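Local coordinates for 6-pyruvoyl tetrahydropterin synthase (Plasmodium falciparum, PDB 1Y13), which belongs to the 6-pyruvoyl tetrahydropterin synthase family and binds zinc and biopterin in an assembly of six chains, at residues Ser20-Val26 with Leu57-Val63. Residues are numbered along the deposited sequence.
Sequences SSAEVSV and LKVRGYV
Segments 20-26 and 57-63, at the start of strand 21-41 and the end of strand 49-62, pair as antiparallel neighbours in the chain's main sheet. The axes of strands 21-26 and 57-62 approach to 4.4 Å, N-to-C directions 144° apart, and the pairing buries 662 Å². Residues 22-26 and 57-60 are extended (phi -110 to -140°, psi 128 to 153°); Gly61 departs at -152/-138°, where the pairing loosens. Three hydrogen-bonded pairs set the register: Ala22 with Gly61 (Ala22 N to Gly61 O 3.0 Å, Gly61 N to Ala22 O 2.9 Å), Val24 with Val59 (N to O 3.1 Å, O to N 3.0 Å) and Val26 with Leu57 (N to O 3.0 Å, O to N 3.1 Å). Non-hydrogen-bonded Glu23-Arg60 and Ser25-Lys58 alternate with them, CA to CA 4.3 and 4.1 Å. On one face Glu23 (chi1 m, chi2 t) and Arg60 (chi1 and chi2 t, chi3 m) form a salt bridge: Glu23 OE2 accepts from Arg60 NE at 2.7 Å and NH2 at 3.0 Å, while Glu23 OE1 lies a long 3.6 Å from Lys58 NZ. The other face is apolar; Val24 CG2 meets Val59 CG2 at 3.9 Å, and helix 72-86 covers Val24, Val26 and Leu57. Where the strands separate, a water bridges Ser20 O (2.6 Å) and Val63 N (2.9 Å). Val24's side chain comes within about 4 Å of a bound biopterin (nearest atoms). Residues 22-26 also pair antiparallel with a strand of a second subunit; this continuous sheet, helix-backed, is characteristic of the tunnelling fold (T-fold), whose subunits join sheets into a barrel.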
# COMPACT_ATOMS: atom_id res chain seq x y z
N SER A 20 -20.41 15.81 16.79
CA SER A 20 -21.30 14.78 16.20
C SER A 20 -21.27 14.56 14.68
O SER A 20 -21.76 13.53 14.20
CB SER A 20 -22.76 14.97 16.66
OG SER A 20 -23.33 16.16 16.13
N SER A 21 -20.71 15.51 13.92
CA SER A 21 -20.48 15.24 12.50
C SER A 21 -19.51 14.07 12.30
O SER A 21 -18.63 13.82 13.14
CB SER A 21 -19.99 16.49 11.75
OG SER A 21 -18.59 16.60 11.79
N ALA A 22 -19.71 13.34 11.20
CA ALA A 22 -18.94 12.16 10.85
C ALA A 22 -18.66 12.20 9.35
O ALA A 22 -19.41 12.80 8.60
CB ALA A 22 -19.72 10.92 11.21
N GLU A 23 -17.56 11.57 8.93
CA GLU A 23 -17.23 11.48 7.50
C GLU A 23 -17.22 10.06 7.02
O GLU A 23 -16.95 9.13 7.79
CB GLU A 23 -15.87 12.12 7.22
CG GLU A 23 -15.83 13.60 7.58
CD GLU A 23 -14.43 14.22 7.56
OE1 GLU A 23 -13.44 13.50 7.80
OE2 GLU A 23 -14.34 15.44 7.31
N VAL A 24 -17.56 9.87 5.74
CA VAL A 24 -17.31 8.60 5.06
C VAL A 24 -16.49 8.89 3.79
O VAL A 24 -16.64 9.96 3.17
CB VAL A 24 -18.60 7.81 4.70
CG1 VAL A 24 -19.25 7.22 5.95
CG2 VAL A 24 -19.61 8.69 3.93
N SER A 25 -15.60 7.98 3.45
CA SER A 25 -14.81 8.10 2.23
C SER A 25 -14.65 6.78 1.56
O SER A 25 -14.66 5.73 2.21
CB SER A 25 -13.42 8.74 2.43
OG SER A 25 -12.62 7.99 3.31
N VAL A 26 -14.53 6.85 0.24
CA VAL A 26 -14.29 5.69 -0.59
C VAL A 26 -13.07 5.97 -1.48
O VAL A 26 -12.86 7.09 -1.93
CB VAL A 26 -15.54 5.32 -1.44
CG1 VAL A 26 -16.66 4.88 -0.54
CG2 VAL A 26 -15.99 6.53 -2.28
N LEU A 57 -13.19 10.07 -2.82
CA LEU A 57 -14.27 10.95 -2.42
C LEU A 57 -14.58 10.84 -0.93
O LEU A 57 -14.73 9.74 -0.40
CB LEU A 57 -15.55 10.61 -3.18
CG LEU A 57 -16.85 11.35 -2.83
CD1 LEU A 57 -16.71 12.86 -3.05
CD2 LEU A 57 -18.02 10.82 -3.68
N LYS A 58 -14.70 11.98 -0.27
CA LYS A 58 -15.07 12.03 1.13
C LYS A 58 -16.19 13.05 1.33
O LYS A 58 -16.18 14.12 0.73
CB LYS A 58 -13.84 12.38 1.95
CG LYS A 58 -14.09 12.65 3.39
CD LYS A 58 -12.78 12.78 4.11
CE LYS A 58 -12.31 14.22 4.11
NZ LYS A 58 -11.20 14.35 5.08
N VAL A 59 -17.19 12.68 2.14
CA VAL A 59 -18.29 13.58 2.48
C VAL A 59 -18.47 13.66 3.99
O VAL A 59 -18.29 12.69 4.71
CB VAL A 59 -19.67 13.26 1.73
CG1 VAL A 59 -19.42 12.82 0.26
CG2 VAL A 59 -20.47 12.20 2.43
N ARG A 60 -18.78 14.86 4.47
CA ARG A 60 -19.00 15.08 5.89
C ARG A 60 -20.47 15.36 6.12
O ARG A 60 -21.07 16.22 5.46
CB ARG A 60 -18.14 16.23 6.37
CG ARG A 60 -18.14 16.44 7.85
CD ARG A 60 -17.34 17.69 8.19
NE ARG A 60 -15.99 17.57 7.65
CZ ARG A 60 -15.20 18.59 7.33
NH1 ARG A 60 -15.60 19.86 7.49
NH2 ARG A 60 -13.99 18.34 6.84
N GLY A 61 -21.06 14.61 7.04
CA GLY A 61 -22.47 14.72 7.36
C GLY A 61 -22.70 14.30 8.80
O GLY A 61 -21.93 14.68 9.67
N TYR A 62 -23.77 13.55 9.02
CA TYR A 62 -24.18 13.07 10.33
C TYR A 62 -24.68 11.66 10.18
O TYR A 62 -25.17 11.28 9.11
CB TYR A 62 -25.32 13.94 10.91
CG TYR A 62 -24.87 15.37 11.11
CD1 TYR A 62 -24.25 15.76 12.29
CD2 TYR A 62 -25.00 16.32 10.08
CE1 TYR A 62 -23.81 17.06 12.47
CE2 TYR A 62 -24.55 17.62 10.25
CZ TYR A 62 -23.95 17.98 11.45
OH TYR A 62 -23.50 19.25 11.65
N VAL A 63 -24.54 10.86 11.22
CA VAL A 63 -25.14 9.54 11.22
C VAL A 63 -26.67 9.71 11.19
O VAL A 63 -27.23 10.29 12.10
CB VAL A 63 -24.66 8.70 12.44
CG1 VAL A 63 -25.35 7.35 12.45
CG2 VAL A 63 -23.13 8.53 12.41
O HOH W 1 -23.81 12.07 13.72